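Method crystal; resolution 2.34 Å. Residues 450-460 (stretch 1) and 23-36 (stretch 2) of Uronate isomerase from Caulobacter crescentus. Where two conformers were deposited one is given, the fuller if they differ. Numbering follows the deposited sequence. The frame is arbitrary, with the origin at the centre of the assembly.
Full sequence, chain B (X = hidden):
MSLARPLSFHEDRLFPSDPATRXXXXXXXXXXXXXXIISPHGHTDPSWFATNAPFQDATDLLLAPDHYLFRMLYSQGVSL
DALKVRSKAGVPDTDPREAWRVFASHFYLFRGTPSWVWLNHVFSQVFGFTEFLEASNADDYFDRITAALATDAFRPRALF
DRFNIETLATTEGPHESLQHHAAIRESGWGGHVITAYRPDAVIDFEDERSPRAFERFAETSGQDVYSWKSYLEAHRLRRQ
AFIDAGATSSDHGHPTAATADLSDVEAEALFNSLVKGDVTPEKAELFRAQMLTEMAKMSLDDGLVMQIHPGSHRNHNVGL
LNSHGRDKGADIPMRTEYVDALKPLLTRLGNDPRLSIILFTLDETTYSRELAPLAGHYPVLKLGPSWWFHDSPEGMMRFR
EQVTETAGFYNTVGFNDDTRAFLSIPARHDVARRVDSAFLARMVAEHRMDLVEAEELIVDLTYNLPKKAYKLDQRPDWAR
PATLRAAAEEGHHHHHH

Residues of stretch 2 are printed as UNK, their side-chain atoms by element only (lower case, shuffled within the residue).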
ATOM      1  N   ASP B 450     -22.102   2.435 -16.792  1.00 40.35           N
ATOM      2  CA  ASP B 450     -23.528   2.620 -16.974  1.00 36.90           C
ATOM      3  C   ASP B 450     -24.280   1.746 -15.983  1.00 41.82           C
ATOM      4  O   ASP B 450     -23.787   0.691 -15.586  1.00 47.99           O
ATOM      5  CB  ASP B 450     -23.917   2.276 -18.412  1.00 38.94           C
ATOM      6  CG  ASP B 450     -23.406   3.304 -19.423  1.00 56.65           C
ATOM      7  OD1 ASP B 450     -23.207   4.482 -19.045  1.00 76.95           O
ATOM      8  OD2 ASP B 450     -23.214   2.942 -20.604  1.00 59.57           O
ATOM      9  N   LEU B 451     -25.470   2.182 -15.585  1.00 43.24           N
ATOM     10  CA  LEU B 451     -26.279   1.429 -14.633  1.00 42.75           C
ATOM     11  C   LEU B 451     -26.546   0.012 -15.134  1.00 39.99           C
ATOM     12  O   LEU B 451     -26.471  -0.952 -14.372  1.00 45.02           O
ATOM     13  CB  LEU B 451     -27.603   2.150 -14.367  1.00 48.10           C
ATOM     14  CG  LEU B 451     -28.011   2.297 -12.899  1.00 34.98           C
ATOM     15  CD1 LEU B 451     -29.444   2.796 -12.788  1.00 47.45           C
ATOM     16  CD2 LEU B 451     -27.838   0.979 -12.158  1.00 40.72           C
ATOM     17  N   VAL B 452     -26.857  -0.103 -16.420  1.00 41.84           N
ATOM     18  CA  VAL B 452     -27.157  -1.394 -17.037  1.00 44.39           C
ATOM     19  C   VAL B 452     -26.032  -2.408 -16.775  1.00 45.14           C
ATOM     20  O   VAL B 452     -26.300  -3.568 -16.450  1.00 55.79           O
ATOM     21  CB  VAL B 452     -27.470  -1.221 -18.558  1.00 46.12           C
ATOM     22  CG1 VAL B 452     -27.174  -2.485 -19.370  1.00 68.17           C
ATOM     23  CG2 VAL B 452     -28.924  -0.808 -18.750  1.00 67.81           C
ATOM     24  N   GLU B 453     -24.786  -1.945 -16.883  1.00 43.41           N
ATOM     25  CA  GLU B 453     -23.602  -2.763 -16.617  1.00 40.18           C
ATOM     26  C   GLU B 453     -23.497  -3.161 -15.144  1.00 42.75           C
ATOM     27  O   GLU B 453     -23.186  -4.311 -14.834  1.00 53.18           O
ATOM     28  CB  GLU B 453     -22.330  -2.033 -17.050  1.00 38.39           C
ATOM     29  CG  GLU B 453     -22.287  -1.644 -18.523  1.00 40.61           C
ATOM     30  CD  GLU B 453     -21.105  -0.757 -18.868  1.00 42.08           C
ATOM     31  OE1 GLU B 453     -20.607  -0.845 -20.013  1.00 52.30           O
ATOM     32  OE2 GLU B 453     -20.673   0.035 -18.003  1.00 43.84           O
ATOM     33  N   ALA B 454     -23.770  -2.215 -14.248  1.00 42.73           N
ATOM     34  CA  ALA B 454     -23.726  -2.462 -12.801  1.00 39.21           C
ATOM     35  C   ALA B 454     -24.761  -3.473 -12.317  1.00 37.74           C
ATOM     36  O   ALA B 454     -24.471  -4.294 -11.442  1.00 48.22           O
ATOM     37  CB  ALA B 454     -23.874  -1.174 -12.046  1.00 25.74           C
ATOM     38  N   GLU B 455     -25.964  -3.403 -12.887  1.00 41.61           N
ATOM     39  CA  GLU B 455     -27.044  -4.336 -12.568  1.00 41.42           C
ATOM     40  C   GLU B 455     -26.720  -5.759 -13.026  1.00 42.93           C
ATOM     41  O   GLU B 455     -27.112  -6.726 -12.372  1.00 44.86           O
ATOM     42  CB  GLU B 455     -28.357  -3.863 -13.189  1.00 44.51           C
ATOM     43  CG  GLU B 455     -29.005  -2.679 -12.476  1.00 67.51           C
ATOM     44  CD  GLU B 455     -30.299  -2.203 -13.133  1.00 85.53           C
ATOM     45  OE1 GLU B 455     -30.551  -2.545 -14.312  1.00 85.70           O
ATOM     46  OE2 GLU B 455     -31.065  -1.477 -12.461  1.00 87.85           O
ATOM     47  N   GLU B 456     -26.018  -5.871 -14.156  1.00 38.52           N
ATOM     48  CA  GLU B 456     -25.503  -7.152 -14.644  1.00 48.78           C
ATOM     49  C   GLU B 456     -24.389  -7.658 -13.736  1.00 45.75           C
ATOM     50  O   GLU B 456     -24.395  -8.819 -13.339  1.00 45.05           O
ATOM     51  CB  GLU B 456     -24.965  -7.024 -16.071  1.00 47.74           C
ATOM     52  CG  GLU B 456     -26.008  -7.127 -17.168  1.00 70.24           C
ATOM     53  CD  GLU B 456     -25.396  -7.131 -18.567  1.00 86.20           C
ATOM     54  OE1 GLU B 456     -24.404  -7.865 -18.791  1.00 86.96           O
ATOM     55  OE2 GLU B 456     -25.912  -6.405 -19.445  1.00 85.07           O
ATOM     56  N   LEU B 457     -23.450  -6.770 -13.404  1.00 43.13           N
ATOM     57  CA  LEU B 457     -22.263  -7.122 -12.624  1.00 39.62           C
ATOM     58  C   LEU B 457     -22.536  -7.567 -11.207  1.00 35.70           C
ATOM     59  O   LEU B 457     -21.907  -8.504 -10.736  1.00 50.21           O
ATOM     60  CB  LEU B 457     -21.240  -5.986 -12.616  1.00 35.61           C
ATOM     61  CG  LEU B 457     -20.281  -6.087 -13.798  1.00 43.51           C
ATOM     62  CD1 LEU B 457     -19.497  -4.817 -13.990  1.00 27.89           C
ATOM     63  CD2 LEU B 457     -19.355  -7.268 -13.611  1.00 44.27           C
ATOM     64  N   ILE B 458     -23.471  -6.905 -10.536  1.00 34.90           N
ATOM     65  CA  ILE B 458     -23.796  -7.256  -9.157  1.00 32.04           C
ATOM     66  C   ILE B 458     -24.315  -8.704  -9.037  1.00 28.86           C
ATOM     67  O   ILE B 458     -23.923  -9.429  -8.124  1.00 37.70           O
ATOM     68  CB  ILE B 458     -24.724  -6.192  -8.482  1.00 28.89           C
ATOM     69  CG1 ILE B 458     -24.748  -6.355  -6.962  1.00 31.19           C
ATOM     70  CG2 ILE B 458     -26.135  -6.215  -9.054  1.00 29.77           C
ATOM     71  CD1 ILE B 458     -23.518  -5.885  -6.273  1.00 44.42           C
ATOM     72  N   VAL B 459     -25.137  -9.126  -9.996  1.00 32.57           N
ATOM     73  CA  VAL B 459     -25.703 -10.476 -10.024  1.00 34.56           C
ATOM     74  C   VAL B 459     -24.637 -11.515 -10.398  1.00 38.57           C
ATOM     75  O   VAL B 459     -24.620 -12.619  -9.842  1.00 48.57           O
ATOM     76  CB  VAL B 459     -26.935 -10.552 -10.971  1.00 34.93           C
ATOM     77  CG1 VAL B 459     -27.585 -11.941 -10.940  1.00 33.83           C
ATOM     78  CG2 VAL B 459     -27.965  -9.510 -10.580  1.00 30.83           C
ATOM     79  N   ASP B 460     -23.742 -11.144 -11.314  1.00 34.99           N
ATOM     80  CA  ASP B 460     -22.629 -12.004 -11.725  1.00 42.89           C
ATOM     81  C   ASP B 460     -21.686 -12.248 -10.556  1.00 45.82           C
ATOM     82  O   ASP B 460     -21.454 -13.397 -10.168  1.00 43.72           O
ATOM     83  CB  ASP B 460     -21.861 -11.387 -12.897  1.00 40.96           C
ATOM     84  CG  ASP B 460     -22.444 -11.763 -14.249  1.00 51.08           C
ATOM     85  OD1 ASP B 460     -23.243 -12.722 -14.321  1.00 58.68           O
ATOM     86  OD2 ASP B 460     -22.091 -11.099 -15.247  1.00 66.46           O
ATOM     87  N   UNK B  23     -28.227   5.649  -3.079  1.00 27.98           N
ATOM     88  CA  UNK B  23     -29.465   5.196  -3.696  0.50 23.96           C
ATOM     89  C   UNK B  23     -29.235   4.257  -4.873  1.00 30.87           C
ATOM     90  O   UNK B  23     -30.065   3.386  -5.135  1.00 42.87           O
ATOM     91  c   UNK B  23     -30.338   6.370  -4.115  0.50 28.06           C
ATOM     92  o   UNK B  23     -31.663   5.918  -4.309  0.50 43.03           O
ATOM     93  N   UNK B  24     -28.116   4.434  -5.579  1.00 35.33           N
ATOM     94  CA  UNK B  24     -27.698   3.461  -6.601  1.00 36.37           C
ATOM     95  C   UNK B  24     -27.323   2.145  -5.903  1.00 41.94           C
ATOM     96  O   UNK B  24     -27.723   1.063  -6.340  1.00 47.10           O
ATOM     97  c   UNK B  24     -27.723   4.695  -9.516  1.00 40.32           C
ATOM     98  c   UNK B  24     -27.956   5.617 -10.541  1.00 39.14           C
ATOM     99  o   UNK B  24     -27.424   7.727 -11.577  1.00 49.63           O
ATOM    100  c   UNK B  24     -26.773   4.950  -8.522  1.00 36.94           C
ATOM    101  c   UNK B  24     -26.049   6.140  -8.597  1.00 41.30           C
ATOM    102  c   UNK B  24     -27.222   6.799 -10.580  1.00 50.99           C
ATOM    103  c   UNK B  24     -26.271   7.061  -9.613  1.00 38.68           C
ATOM    104  c   UNK B  24     -26.495   3.953  -7.411  1.00 31.97           C
ATOM    105  N   UNK B  25     -26.568   2.266  -4.809  1.00 41.66           N
ATOM    106  CA  UNK B  25     -26.124   1.138  -3.987  1.00 39.82           C
ATOM    107  C   UNK B  25     -27.291   0.313  -3.473  1.00 37.12           C
ATOM    108  O   UNK B  25     -27.319  -0.905  -3.654  1.00 45.82           O
ATOM    109  c   UNK B  25     -25.265   1.636  -2.824  1.00 36.91           C
ATOM    110  N   UNK B  26     -28.259   1.000  -2.871  1.00 38.45           N
ATOM    111  CA  UNK B  26     -29.499   0.403  -2.367  1.00 30.18           C
ATOM    112  C   UNK B  26     -30.243  -0.384  -3.446  1.00 31.38           C
ATOM    113  O   UNK B  26     -30.748  -1.483  -3.190  1.00 41.90           O
ATOM    114  c   UNK B  26     -30.395   1.509  -1.799  1.00 31.76           C
ATOM    115  c   UNK B  26     -32.586   2.174  -0.785  1.00 52.64           C
ATOM    116  n   UNK B  26     -31.320   5.048   1.128  1.00 36.16           N
ATOM    117  c   UNK B  26     -31.767   4.338   0.099  1.00 39.38           C
ATOM    118  n   UNK B  26     -32.074   3.054   0.265  1.00 45.53           N
ATOM    119  n   UNK B  26     -31.911   4.921  -1.086  1.00 46.20           N
ATOM    120  c   UNK B  26     -31.645   1.029  -1.102  1.00 44.47           C
ATOM    121  N   UNK B  27     -30.292   0.180  -4.650  1.00 35.34           N
ATOM    122  CA  UNK B  27     -30.954  -0.447  -5.788  1.00 30.05           C
ATOM    123  C   UNK B  27     -30.259  -1.689  -6.308  1.00 38.88           C
ATOM    124  O   UNK B  27     -30.917  -2.657  -6.696  1.00 53.75           O
ATOM    125  N   UNK B  28     -28.927  -1.658  -6.319  1.00 38.31           N
ATOM    126  CA  UNK B  28     -28.125  -2.789  -6.786  1.00 28.56           C
ATOM    127  C   UNK B  28     -28.160  -3.933  -5.783  1.00 27.75           C
ATOM    128  O   UNK B  28     -28.174  -5.105  -6.165  1.00 42.84           O
ATOM    129  c   UNK B  28     -26.430  -1.398  -8.217  1.00 24.95           C
ATOM    130  c   UNK B  28     -26.679  -2.363  -7.054  1.00 22.47           C
ATOM    131  c   UNK B  28     -25.029  -0.873  -8.168  1.00 30.49           C
ATOM    132  c   UNK B  28     -26.701  -2.040  -9.565  1.00 23.07           C
ATOM    133  N   UNK B  29     -28.171  -3.576  -4.505  1.00 30.19           N
ATOM    134  CA  UNK B  29     -28.225  -4.534  -3.410  1.00 28.44           C
ATOM    135  C   UNK B  29     -29.545  -5.284  -3.342  1.00 40.31           C
ATOM    136  O   UNK B  29     -29.552  -6.485  -3.087  1.00 48.39           O
ATOM    137  c   UNK B  29     -27.929  -3.820  -2.087  1.00 37.93           C
ATOM    138  c   UNK B  29     -27.358  -5.739  -0.530  1.00 32.04           C
ATOM    139  c   UNK B  29     -29.419  -5.046   1.188  1.00 37.65           C
ATOM    140  c   UNK B  29     -27.577  -6.488   0.621  1.00 28.63           C
ATOM    141  c   UNK B  29     -28.168  -4.641  -0.841  1.00 33.92           C
ATOM    142  o   UNK B  29     -28.835  -6.853   2.613  1.00 56.54           O
ATOM    143  c   UNK B  29     -29.194  -4.307   0.041  1.00 33.20           C
ATOM    144  c   UNK B  29     -28.604  -6.127   1.475  1.00 43.48           C
ATOM    145  N   UNK B  30     -30.649  -4.574  -3.591  1.00 49.95           N
ATOM    146  CA  UNK B  30     -31.995  -5.164  -3.657  1.00 40.62           C
ATOM    147  C   UNK B  30     -32.106  -6.260  -4.725  1.00 35.56           C
ATOM    148  O   UNK B  30     -32.858  -7.220  -4.573  1.00 42.85           O
ATOM    149  c   UNK B  30     -33.025  -4.077  -3.911  1.00 41.35           C
ATOM    150  N   UNK B  31     -31.316  -6.110  -5.782  1.00 37.72           N
ATOM    151  CA  UNK B  31     -31.248  -7.038  -6.900  1.00 41.52           C
ATOM    152  C   UNK B  31     -30.546  -8.340  -6.529  1.00 40.78           C
ATOM    153  O   UNK B  31     -30.560  -9.301  -7.297  1.00 53.60           O
ATOM    154  c   UNK B  31     -32.161  -5.149  -9.371  1.00 47.32           C
ATOM    155  c   UNK B  31     -31.054  -6.188  -9.410  1.00 46.11           C
ATOM    156  c   UNK B  31     -30.455  -6.374  -8.026  1.00 30.60           C
ATOM    157  c   UNK B  31     -29.948  -5.744 -10.332  1.00 52.25           C
ATOM    158  N   UNK B  32     -29.953  -8.369  -5.341  1.00 44.39           N
ATOM    159  CA  UNK B  32     -28.945  -9.360  -4.998  1.00 39.79           C
ATOM    160  C   UNK B  32     -29.058  -9.919  -3.558  1.00 47.65           C
ATOM    161  O   UNK B  32     -28.598 -11.037  -3.286  1.00 48.92           O
ATOM    162  c   UNK B  32     -26.566  -8.829  -4.212  1.00 27.03           C
ATOM    163  c   UNK B  32     -27.542  -8.765  -5.345  1.00 35.16           C
ATOM    164  c   UNK B  32     -27.008  -9.384  -6.623  1.00 33.28           C
ATOM    165  N   UNK B  33     -29.726  -9.172  -2.671  1.00 44.44           N
ATOM    166  CA  UNK B  33     -29.793  -9.484  -1.226  1.00 41.01           C
ATOM    167  C   UNK B  33     -30.437 -10.815  -0.848  1.00 39.82           C
ATOM    168  O   UNK B  33     -30.156 -11.364   0.221  1.00 41.05           O
ATOM    169  c   UNK B  33     -33.830  -6.502  -0.533  1.00 65.16           C
ATOM    170  c   UNK B  33     -30.468  -8.350  -0.440  1.00 35.04           C
ATOM    171  c   UNK B  33     -31.962  -8.175  -0.670  1.00 41.48           C
ATOM    172  n   UNK B  33     -34.087  -5.045  -0.318  1.00 60.64           N
ATOM    173  c   UNK B  33     -32.475  -6.924   0.023  1.00 48.04           C
ATOM    174  N   UNK B  34     -31.298 -11.319  -1.727  1.00 40.24           N
ATOM    175  CA  UNK B  34     -32.094 -12.503  -1.451  1.00 49.83           C
ATOM    176  C   UNK B  34     -31.713 -13.678  -2.343  1.00 45.29           C
ATOM    177  O   UNK B  34     -32.356 -14.725  -2.294  1.00 50.28           O
ATOM    178  o   UNK B  34     -33.865 -11.721   0.734  1.00 78.84           O
ATOM    179  o   UNK B  34     -34.814 -10.343  -0.695  1.00 83.38           O
ATOM    180  c   UNK B  34     -34.124 -11.355  -0.435  1.00 75.89           C
ATOM    181  c   UNK B  34     -33.587 -12.183  -1.594  1.00 57.60           C
ATOM    182  N   UNK B  35     -30.669 -13.499  -3.152  1.00 43.48           N
ATOM    183  CA  UNK B  35     -30.087 -14.595  -3.926  1.00 39.18           C
ATOM    184  C   UNK B  35     -29.505 -15.651  -2.985  1.00 41.10           C
ATOM    185  O   UNK B  35     -29.081 -15.315  -1.870  1.00 41.58           O
ATOM    186  c   UNK B  35     -29.421 -13.402  -6.182  1.00 38.10           C
ATOM    187  c   UNK B  35     -28.998 -14.075  -4.875  1.00 35.52           C
ATOM    188  c   UNK B  35     -28.206 -12.860  -6.898  1.00 37.13           C
ATOM    189  c   UNK B  35     -30.184 -14.360  -7.091  1.00 47.62           C
ATOM    190  N   UNK B  36     -29.494 -16.927  -3.417  1.00 41.97           N
ATOM    191  CA  UNK B  36     -28.911 -17.966  -2.566  1.00 41.95           C
ATOM    192  C   UNK B  36     -27.429 -17.741  -2.294  1.00 40.01           C
ATOM    193  O   UNK B  36     -26.725 -17.150  -3.117  1.00 41.15           O
ATOM    194  c   UNK B  36     -30.016 -17.493  -4.676  1.00 40.18           C
ATOM    195  c   UNK B  36     -30.233 -18.931  -4.332  1.00 32.91           C
ATOM    196  c   UNK B  36     -29.112 -19.251  -3.384  1.00 40.67           C
TER

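Position 23 carries one carbon and then one oxygen, and lies out of reach of stretch 1. It is Ser23.

Position 24 has one carbon and a six-carbon ring bearing an oxygen, and touches Leu451. This is Tyr24; its CE2 lies 3.9 Å from Leu451 CD1, and the approach to the ring is oblique.

Position 25 has a single carbon. It is Ala25.

Position 26 has three carbons, a nitrogen, then a carbon carrying two more nitrogens. It is Arg26, exposed and far from stretch 1.

Position 27 has no side-chain atoms. It is Gly27. There is room for a CB here.

Position 28 has four carbons, forked at the second. Its CA-to-CB bond points toward stretch 1, and the side chain touches Leu451, Ala454, Glu455 and Ile458. It is Leu28. Its CD2 lies 3.9 Å from Ala454 CB and 3.7 Å from Glu455 N.

Position 29 has one carbon and a six-carbon ring bearing an oxygen. Its CA-to-CB bond points away from stretch 1. It is Tyr29, whose hydroxyl is hydrogen-bonded elsewhere in the structure.

Position 30 has one carbon. It is Ala30.

Position 31 has four carbons, forked at the second, and meets Glu455, Ile458 and Val459. It is Leu31; its CD2 lies 3.6 Å from Glu455 O and 4.0 Å from Ile458 CG2.

Position 32 has one carbon carrying two more, and packs against Ile458 and Val459. It is Val32. Its CG2 lies 3.4 Å from Ile458 O and 3.8 Å from Ile458 CG1.

Position 33 has four carbons in a row ending in nitrogen. It is Lys33, exposed.

Position 34 has two carbons, the second carrying two oxygens. It is Asp34, out of reach.

Position 35 has four carbons, forked at the second, and reaches Val459. It is Leu35; its CD1 lies 4.2 Å from Val459 CG1.

Position 36 has three carbons closing a ring onto the backbone N. It is Pro36.

The two helices cross at -45°, with axes 9.6 Å apart at closest approach. Leu28 is the knob, set in a hole formed by Leu451, Ala454, Glu455 and Ile458. Farther along, Leu31 and Val32 pack on Ile458 and Val459. A type I turn spans Val32 to Leu35, and the chain leaves it running much as it entered; Leu35 still reaches Val459. No hydrogen bond crosses between the stretches, so the contact rests on close packing, mostly of apolar side chains, over 471 Å² of buried surface.

Stretch 2 23-36: SYARGLYALVKDLP
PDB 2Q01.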